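Local coordinates for protein alginate lyase (Bacteroides ovatus, PDB 3NNB) that probably cleaves the polysaccharide alginate by beta-elimination, as a helix-rich member of the alginate lyase family, at residues F135-T147 against V191-W205. Numbering follows the deposited sequence.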
ATOM      1  N   PHE A 135       8.673   1.489  16.069  1.00  6.34           N
ATOM      2  CA  PHE A 135       7.571   0.844  16.749  1.00  6.68           C
ATOM      3  C   PHE A 135       7.732   0.475  18.230  1.00  7.72           C
ATOM      4  O   PHE A 135       6.714   0.383  18.930  1.00  7.97           O
ATOM      5  CB  PHE A 135       7.195  -0.457  16.042  1.00  7.29           C
ATOM      6  CG  PHE A 135       6.630  -0.280  14.660  1.00  8.56           C
ATOM      7  CD1 PHE A 135       5.284   0.066  14.461  1.00  9.52           C
ATOM      8  CD2 PHE A 135       7.436  -0.470  13.532  1.00  7.68           C
ATOM      9  CE1 PHE A 135       4.767   0.228  13.201  1.00  8.80           C
ATOM     10  CE2 PHE A 135       6.913  -0.267  12.254  1.00  7.74           C
ATOM     11  CZ  PHE A 135       5.564   0.046  12.095  1.00  9.28           C
ATOM     12  N   LEU A 136       8.942   0.112  18.672  1.00  8.57           N
ATOM     13  CA  LEU A 136       9.126  -0.608  19.950  1.00  8.15           C
ATOM     14  C   LEU A 136       9.878   0.163  21.015  1.00 10.22           C
ATOM     15  O   LEU A 136       9.587  -0.029  22.209  1.00 13.66           O
ATOM     16  CB  LEU A 136       9.800  -1.969  19.737  1.00  9.13           C
ATOM     17  CG  LEU A 136       9.137  -2.847  18.656  1.00  8.97           C
ATOM     18  CD1 LEU A 136       9.951  -4.162  18.464  1.00 12.60           C
ATOM     19  CD2 LEU A 136       7.679  -3.137  19.016  1.00 12.19           C
ATOM     20  N   ASP A 137      10.826   1.010  20.625  1.00  8.64           N
ATOM     21  CA  ASP A 137      11.675   1.705  21.596  1.00 10.55           C
ATOM     22  C   ASP A 137      10.826   2.794  22.276  1.00 10.01           C
ATOM     23  O   ASP A 137      10.183   3.621  21.604  1.00 11.61           O
ATOM     24  CB  ASP A 137      12.855   2.387  20.906  1.00  7.35           C
ATOM     25  CG  ASP A 137      13.931   1.422  20.376  1.00 11.67           C
ATOM     26  OD1 ASP A 137      13.931   0.237  20.765  1.00 12.67           O
ATOM     27  OD2 ASP A 137      14.768   1.909  19.538  1.00 12.45           O
ATOM     28  N   ALA A 138      10.857   2.832  23.608  1.00 12.62           N
ATOM     29  CA  ALA A 138      10.044   3.796  24.355  1.00 12.60           C
ATOM     30  C   ALA A 138      10.337   5.228  23.980  1.00 12.90           C
ATOM     31  O   ALA A 138       9.413   6.056  23.959  1.00 14.67           O
ATOM     32  CB  ALA A 138      10.254   3.611  25.920  1.00 15.21           C
ATOM     33  N   LYS A 139      11.599   5.549  23.711  1.00 12.68           N
ATOM     34  CA  LYS A 139      11.996   6.923  23.466  1.00 14.40           C
ATOM     35  C   LYS A 139      11.464   7.457  22.146  1.00 12.27           C
ATOM     36  O   LYS A 139      11.361   8.668  21.975  1.00 12.22           O
ATOM     37  CB  LYS A 139      13.529   7.080  23.518  1.00 19.57           C
ATOM     38  CG  LYS A 139      14.089   7.011  24.956  1.00 29.08           C
ATOM     39  CD  LYS A 139      15.591   7.340  24.962  1.00 35.58           C
ATOM     40  CE  LYS A 139      16.322   6.764  26.180  1.00 44.25           C
ATOM     41  NZ  LYS A 139      17.818   6.991  26.077  1.00 38.67           N
ATOM     42  N   THR A 140      11.202   6.572  21.190  1.00 10.01           N
ATOM     43  CA  THR A 140      10.972   7.027  19.814  1.00  6.98           C
ATOM     44  C   THR A 140       9.707   6.433  19.140  1.00  8.90           C
ATOM     45  O   THR A 140       9.343   6.838  18.033  1.00 10.62           O
ATOM     46  CB  THR A 140      12.147   6.722  18.888  1.00  9.77           C
ATOM     47  OG1 THR A 140      12.462   5.319  18.922  1.00  9.14           O
ATOM     48  CG2 THR A 140      13.374   7.577  19.237  1.00  8.35           C
ATOM     49  N   LYS A 141       9.003   5.529  19.806  1.00  7.72           N
ATOM     50  CA  LYS A 141       7.992   4.761  19.095  1.00  8.06           C
ATOM     51  C   LYS A 141       6.735   5.558  18.724  1.00  9.77           C
ATOM     52  O   LYS A 141       6.336   6.515  19.388  1.00 11.03           O
ATOM     53  CB  LYS A 141       7.554   3.553  19.884  1.00 10.77           C
ATOM     54  CG  LYS A 141       6.795   3.888  21.142  1.00 13.70           C
ATOM     55  CD  LYS A 141       6.397   2.629  21.864  1.00 26.35           C
ATOM     56  CE  LYS A 141       5.745   2.927  23.185  1.00 38.76           C
ATOM     57  NZ  LYS A 141       5.668   1.655  23.972  1.00 42.00           N
HETATM   58  N   MSE A 142       6.136   5.116  17.632  1.00  7.71           N
HETATM   59  CA  MSE A 142       4.850   5.640  17.180  1.00  6.36           C
HETATM   60  C   MSE A 142       3.720   4.933  17.930  1.00  6.88           C
HETATM   61  O   MSE A 142       3.673   3.722  17.968  1.00  8.04           O
HETATM   62  CB  MSE A 142       4.681   5.451  15.681  1.00  6.91           C
HETATM   63  CG  MSE A 142       3.335   5.879  15.155  1.00  8.45           C
HETATM   64 SE   MSE A 142       3.134   5.590  13.251  0.75  4.89          SE
HETATM   65  CE  MSE A 142       1.211   5.369  13.195  1.00  7.41           C
ATOM     66  N   ASN A 143       2.810   5.697  18.527  1.00  7.50           N
ATOM     67  CA  ASN A 143       1.601   5.108  19.126  1.00  6.96           C
ATOM     68  C   ASN A 143       0.737   4.429  18.070  1.00  7.05           C
ATOM     69  O   ASN A 143       0.674   4.891  16.926  1.00  6.59           O
ATOM     70  CB  ASN A 143       0.841   6.138  19.937  1.00  7.07           C
ATOM     71  CG  ASN A 143       1.628   6.641  21.111  1.00 10.39           C
ATOM     72  OD1 ASN A 143       2.415   5.897  21.701  1.00 10.94           O
ATOM     73  ND2 ASN A 143       1.417   7.914  21.470  1.00  8.33           N
ATOM     74  N   PRO A 144       0.047   3.339  18.442  1.00  7.65           N
ATOM     75  CA  PRO A 144      -0.685   2.568  17.434  1.00  7.60           C
ATOM     76  C   PRO A 144      -2.102   3.115  17.152  1.00  7.57           C
ATOM     77  O   PRO A 144      -3.106   2.461  17.446  1.00  8.66           O
ATOM     78  CB  PRO A 144      -0.722   1.151  18.036  1.00  8.86           C
ATOM     79  CG  PRO A 144      -0.726   1.410  19.479  1.00  9.09           C
ATOM     80  CD  PRO A 144       0.173   2.584  19.708  1.00 10.34           C
ATOM     81  N   HIS A 145      -2.138   4.307  16.557  1.00  7.30           N
ATOM     82  CA  HIS A 145      -3.370   4.958  16.106  1.00  6.21           C
ATOM     83  C   HIS A 145      -3.024   6.082  15.150  1.00  6.62           C
ATOM     84  O   HIS A 145      -1.894   6.534  15.092  1.00  9.10           O
ATOM     85  CB  HIS A 145      -4.167   5.522  17.273  1.00  6.84           C
ATOM     86  CG  HIS A 145      -3.517   6.688  17.941  1.00  8.89           C
ATOM     87  ND1 HIS A 145      -3.679   7.991  17.493  1.00 10.30           N
ATOM     88  CD2 HIS A 145      -2.706   6.752  19.017  1.00 10.63           C
ATOM     89  CE1 HIS A 145      -2.999   8.800  18.277  1.00 14.09           C
ATOM     90  NE2 HIS A 145      -2.390   8.076  19.198  1.00  9.28           N
ATOM     91  N   LEU A 146      -4.021   6.523  14.391  1.00  8.78           N
ATOM     92  CA  LEU A 146      -3.856   7.611  13.439  1.00  7.44           C
ATOM     93  C   LEU A 146      -4.939   8.688  13.684  1.00  7.16           C
ATOM     94  O   LEU A 146      -5.492   9.264  12.758  1.00  7.83           O
ATOM     95  CB  LEU A 146      -3.882   7.070  11.989  1.00  9.57           C
ATOM     96  CG  LEU A 146      -2.555   6.410  11.553  1.00 12.94           C
ATOM     97  CD1 LEU A 146      -2.613   4.939  11.933  1.00 16.62           C
ATOM     98  CD2 LEU A 146      -2.325   6.549  10.074  1.00 19.44           C
ATOM     99  N   THR A 147      -5.167   9.042  14.958  1.00  6.79           N
ATOM    100  CA  THR A 147      -6.072  10.127  15.291  1.00  6.75           C
ATOM    101  C   THR A 147      -5.683  11.438  14.617  1.00  7.45           C
ATOM    102  O   THR A 147      -6.571  12.242  14.264  1.00  8.62           O
ATOM    103  CB  THR A 147      -6.192  10.274  16.830  1.00 11.08           C
ATOM    104  OG1 THR A 147      -6.664   9.029  17.334  1.00  9.92           O
ATOM    105  CG2 THR A 147      -7.181  11.423  17.208  1.00  9.57           C
ATOM    106  N   VAL A 191      10.869  -9.573  19.192  1.00  9.93           N
ATOM    107  CA  VAL A 191      10.557  -8.576  18.141  1.00  9.74           C
ATOM    108  C   VAL A 191       9.195  -8.893  17.500  1.00  8.65           C
ATOM    109  O   VAL A 191       8.345  -8.010  17.343  1.00  9.62           O
ATOM    110  CB  VAL A 191      11.677  -8.502  17.085  1.00 10.00           C
ATOM    111  CG1 VAL A 191      11.264  -7.598  15.882  1.00 10.24           C
ATOM    112  CG2 VAL A 191      12.963  -7.993  17.763  1.00 10.89           C
ATOM    113  N   LYS A 192       8.964 -10.163  17.199  1.00  9.74           N
ATOM    114  CA  LYS A 192       7.733 -10.576  16.592  1.00  9.56           C
ATOM    115  C   LYS A 192       6.565 -10.264  17.516  1.00 12.15           C
ATOM    116  O   LYS A 192       5.549  -9.758  17.090  1.00  9.75           O
ATOM    117  CB  LYS A 192       7.778 -12.069  16.295  1.00  9.68           C
ATOM    118  CG  LYS A 192       6.541 -12.538  15.525  1.00 15.56           C
ATOM    119  CD  LYS A 192       6.687 -14.006  15.062  1.00 22.27           C
ATOM    120  CE  LYS A 192       5.386 -14.438  14.373  1.00 28.59           C
ATOM    121  NZ  LYS A 192       5.387 -15.806  13.773  1.00 33.09           N
ATOM    122  N   LYS A 193       6.709 -10.596  18.800  1.00 10.56           N
ATOM    123  CA  LYS A 193       5.651 -10.348  19.755  1.00 10.40           C
ATOM    124  C   LYS A 193       5.337  -8.834  19.826  1.00  9.25           C
ATOM    125  O   LYS A 193       4.184  -8.419  19.913  1.00  9.78           O
ATOM    126  CB  LYS A 193       6.075 -10.862  21.118  1.00 11.53           C
ATOM    127  CG  LYS A 193       5.046 -10.699  22.216  1.00 17.01           C
ATOM    128  CD  LYS A 193       5.547 -11.331  23.543  1.00 32.54           C
ATOM    129  CE  LYS A 193       4.584 -11.050  24.698  1.00 32.68           C
ATOM    130  NZ  LYS A 193       5.271 -11.210  25.999  1.00 44.64           N
ATOM    131  N   GLY A 194       6.377  -8.008  19.864  1.00  9.73           N
ATOM    132  CA  GLY A 194       6.197  -6.565  19.930  1.00  8.96           C
ATOM    133  C   GLY A 194       5.469  -6.014  18.715  1.00 10.98           C
ATOM    134  O   GLY A 194       4.576  -5.159  18.850  1.00  8.86           O
HETATM  135  N   MSE A 195       5.842  -6.506  17.539  1.00  9.47           N
HETATM  136  CA  MSE A 195       5.182  -6.090  16.307  1.00  8.25           C
HETATM  137  C   MSE A 195       3.707  -6.548  16.248  1.00  8.96           C
HETATM  138  O   MSE A 195       2.800  -5.792  15.844  1.00  8.63           O
HETATM  139  CB  MSE A 195       5.972  -6.581  15.095  1.00  7.19           C
HETATM  140  CG  MSE A 195       7.321  -5.886  14.926  1.00  8.54           C
HETATM  141 SE   MSE A 195       7.291  -3.964  14.898  0.75  4.93          SE
HETATM  142  CE  MSE A 195       5.911  -3.714  13.550  1.00  9.29           C
ATOM    143  N   LYS A 196       3.453  -7.797  16.616  1.00  8.86           N
ATOM    144  CA  LYS A 196       2.068  -8.295  16.637  0.70  9.84           C
ATOM    145  C   LYS A 196       1.232  -7.514  17.661  1.00 10.16           C
ATOM    146  O   LYS A 196       0.060  -7.233  17.415  1.00 10.91           O
ATOM    147  CB  LYS A 196       2.033  -9.784  16.934  0.70 10.82           C
ATOM    148  CG  LYS A 196       2.560 -10.599  15.778  0.70 15.30           C
ATOM    149  CD  LYS A 196       2.667 -12.098  16.101  0.70 25.58           C
ATOM    150  CE  LYS A 196       1.320 -12.810  16.123  0.70 33.52           C
ATOM    151  NZ  LYS A 196       0.562 -12.554  17.381  0.70 41.36           N
ATOM    152  N   GLU A 197       1.826  -7.153  18.799  1.00  8.79           N
ATOM    153  CA  GLU A 197       1.118  -6.363  19.825  0.50  9.65           C
ATOM    154  C   GLU A 197       0.788  -4.957  19.309  1.00 10.47           C
ATOM    155  O   GLU A 197      -0.300  -4.458  19.527  1.00 10.38           O
ATOM    156  CB  GLU A 197       1.909  -6.299  21.137  0.50 12.83           C
ATOM    157  CG  GLU A 197       1.822  -7.613  21.944  0.50 11.39           C
ATOM    158  CD  GLU A 197       2.605  -7.609  23.251  0.50 24.47           C
ATOM    159  OE1 GLU A 197       3.294  -6.622  23.542  0.50 22.18           O
ATOM    160  OE2 GLU A 197       2.517  -8.612  23.985  0.50 23.14           O
ATOM    161  N   TRP A 198       1.729  -4.333  18.593  1.00  8.86           N
ATOM    162  CA  TRP A 198       1.459  -3.017  17.983  1.00  7.93           C
ATOM    163  C   TRP A 198       0.291  -3.096  16.996  1.00  7.77           C
ATOM    164  O   TRP A 198      -0.656  -2.300  17.078  1.00  8.51           O
ATOM    165  CB  TRP A 198       2.712  -2.470  17.296  1.00  8.92           C
ATOM    166  CG  TRP A 198       2.608  -1.018  16.931  1.00  5.96           C
ATOM    167  CD1 TRP A 198       3.102   0.035  17.661  1.00  8.87           C
ATOM    168  CD2 TRP A 198       2.052  -0.450  15.742  1.00  8.21           C
ATOM    169  NE1 TRP A 198       2.849   1.201  17.032  1.00  8.80           N
ATOM    170  CE2 TRP A 198       2.215   0.947  15.847  1.00  7.34           C
ATOM    171  CE3 TRP A 198       1.458  -0.975  14.602  1.00  8.31           C
ATOM    172  CZ2 TRP A 198       1.783   1.817  14.878  1.00  7.25           C
ATOM    173  CZ3 TRP A 198       1.030  -0.107  13.636  1.00  7.32           C
ATOM    174  CH2 TRP A 198       1.200   1.281  13.781  1.00  8.07           C
ATOM    175  N   PHE A 199       0.322  -4.080  16.087  1.00  6.78           N
ATOM    176  CA  PHE A 199      -0.731  -4.216  15.091  1.00  7.69           C
ATOM    177  C   PHE A 199      -2.050  -4.623  15.770  1.00  9.28           C
ATOM    178  O   PHE A 199      -3.100  -4.289  15.281  1.00  8.83           O
ATOM    179  CB  PHE A 199      -0.328  -5.188  13.968  1.00  7.85           C
ATOM    180  CG  PHE A 199       0.461  -4.516  12.879  1.00  7.30           C
ATOM    181  CD1 PHE A 199      -0.199  -3.775  11.888  1.00  6.78           C
ATOM    182  CD2 PHE A 199       1.875  -4.515  12.895  1.00  6.53           C
ATOM    183  CE1 PHE A 199       0.504  -3.107  10.928  1.00  9.40           C
ATOM    184  CE2 PHE A 199       2.564  -3.828  11.923  1.00  9.32           C
ATOM    185  CZ  PHE A 199       1.877  -3.120  10.935  1.00 10.56           C
ATOM    186  N   THR A 200      -2.000  -5.355  16.880  1.00  7.57           N
ATOM    187  CA  THR A 200      -3.239  -5.744  17.606  1.00  8.85           C
ATOM    188  C   THR A 200      -3.908  -4.475  18.120  1.00  8.47           C
ATOM    189  O   THR A 200      -5.115  -4.313  17.979  1.00  8.41           O
ATOM    190  CB  THR A 200      -2.939  -6.700  18.767  1.00  9.33           C
ATOM    191  OG1 THR A 200      -2.451  -7.966  18.266  1.00  8.55           O
ATOM    192  CG2 THR A 200      -4.161  -6.904  19.626  1.00 10.29           C
ATOM    193  N   GLN A 201      -3.108  -3.566  18.698  1.00  9.24           N
ATOM    194  CA  GLN A 201      -3.599  -2.296  19.172  1.00  9.04           C
ATOM    195  C   GLN A 201      -4.114  -1.406  18.068  1.00  9.92           C
ATOM    196  O   GLN A 201      -5.154  -0.771  18.183  1.00  8.83           O
ATOM    197  CB  GLN A 201      -2.568  -1.581  19.990  1.00 11.42           C
ATOM    198  CG  GLN A 201      -2.336  -2.230  21.325  1.00 13.05           C
ATOM    199  CD  GLN A 201      -1.273  -1.464  22.112  1.00 23.24           C
ATOM    200  OE1 GLN A 201      -0.097  -1.654  21.908  1.00 35.20           O
ATOM    201  NE2 GLN A 201      -1.703  -0.588  22.983  1.00 36.69           N
ATOM    202  N   LEU A 202      -3.409  -1.368  16.955  1.00  9.75           N
ATOM    203  CA  LEU A 202      -3.915  -0.637  15.795  1.00  8.57           C
ATOM    204  C   LEU A 202      -5.278  -1.142  15.328  1.00  7.81           C
ATOM    205  O   LEU A 202      -6.167  -0.348  15.061  1.00  9.73           O
ATOM    206  CB  LEU A 202      -2.906  -0.714  14.645  1.00  7.86           C
ATOM    207  CG  LEU A 202      -3.327   0.023  13.372  1.00  8.87           C
ATOM    208  CD1 LEU A 202      -3.439   1.568  13.588  1.00  8.40           C
ATOM    209  CD2 LEU A 202      -2.455  -0.315  12.179  1.00  6.93           C
ATOM    210  N   VAL A 203      -5.434  -2.454  15.203  1.00  6.13           N
ATOM    211  CA  VAL A 203      -6.706  -3.066  14.812  1.00  7.16           C
ATOM    212  C   VAL A 203      -7.840  -2.742  15.794  1.00 10.05           C
ATOM    213  O   VAL A 203      -8.945  -2.367  15.344  1.00  9.43           O
ATOM    214  CB  VAL A 203      -6.602  -4.586  14.550  1.00  7.91           C
ATOM    215  CG1 VAL A 203      -8.070  -5.195  14.357  1.00  7.06           C
ATOM    216  CG2 VAL A 203      -5.686  -4.864  13.296  1.00  8.58           C
ATOM    217  N   GLU A 204      -7.542  -2.778  17.086  1.00  9.09           N
ATOM    218  CA  GLU A 204      -8.493  -2.324  18.099  1.00  8.37           C
ATOM    219  C   GLU A 204      -8.914  -0.877  17.873  1.00 10.88           C
ATOM    220  O   GLU A 204     -10.091  -0.554  17.979  1.00 10.85           O
ATOM    221  CB  GLU A 204      -7.904  -2.490  19.499  1.00  7.99           C
ATOM    222  CG  GLU A 204      -7.880  -3.952  19.919  1.00 14.28           C
ATOM    223  CD  GLU A 204      -7.212  -4.183  21.253  1.00 21.61           C
ATOM    224  OE1 GLU A 204      -6.498  -3.313  21.757  1.00 21.92           O
ATOM    225  OE2 GLU A 204      -7.415  -5.285  21.774  1.00 29.07           O
ATOM    226  N   TRP A 205      -7.948  -0.006  17.584  1.00  8.02           N
ATOM    227  CA  TRP A 205      -8.263   1.372  17.308  1.00  8.41           C
ATOM    228  C   TRP A 205      -9.099   1.480  16.033  1.00  9.91           C
ATOM    229  O   TRP A 205     -10.048   2.284  15.978  1.00  9.54           O
ATOM    230  CB  TRP A 205      -6.959   2.179  17.194  1.00  8.71           C
ATOM    231  CG  TRP A 205      -7.177   3.601  16.875  1.00 10.20           C
ATOM    232  CD1 TRP A 205      -7.535   4.592  17.751  1.00 10.80           C
ATOM    233  CD2 TRP A 205      -7.120   4.203  15.585  1.00  9.60           C
ATOM    234  NE1 TRP A 205      -7.676   5.785  17.076  1.00 10.60           N
ATOM    235  CE2 TRP A 205      -7.446   5.579  15.746  1.00  9.67           C
ATOM    236  CE3 TRP A 205      -6.869   3.721  14.297  1.00 10.18           C
ATOM    237  CZ2 TRP A 205      -7.516   6.449  14.670  1.00  9.69           C
ATOM    238  CZ3 TRP A 205      -6.914   4.596  13.242  1.00 13.80           C
ATOM    239  CH2 TRP A 205      -7.246   5.953  13.434  1.00 12.23           C
TER
HETATM  240  O   HOH W   1      -9.312   8.178  17.531  1.00 11.72           O
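Met142 O accepts a hydrogen bond from Trp198 NE1 at 2.8 Å. The bond is nearly straight, at 175°, and the oxygen lies in the plane of the indole. Trp198 stands off helix 189-208 with CG anti to the backbone N (chi1 -167°), which carries the indole between Phe135 and Pro144. Phe135 turns its edge to one indole face in a T-shaped stack, with the planes at 82°. Pro144 CB covers the opposite face, 3.7 Å from the centroid of the five-membered ring. An alanine in place of Trp198 would probably cost Met142 O the indole N-H and open a gap between Phe135 and Pro144. The selenomethionine Met195 bends back and sets CE over the Phe135 face, 3.6 Å from its centroid. Gly194 makes room for Leu136 CD2, 3.6 Å from Gly194 C. Farther along, His145 CB sits over the five-membered ring of Trp205, 3.4 Å from its centroid. His145 ND1 accepts from Thr147 N, while its NE2 is hydrogen-bonded to Asp62 OD1. A water accepts from Trp205 NE1 and is also hydrogen-bonded to Thr147 OG1. CH-pi, aromatic and aliphatic contacts thus join loop to helix, and the Met142 bond and two covered faces together hold the Trp198 indole's rotation.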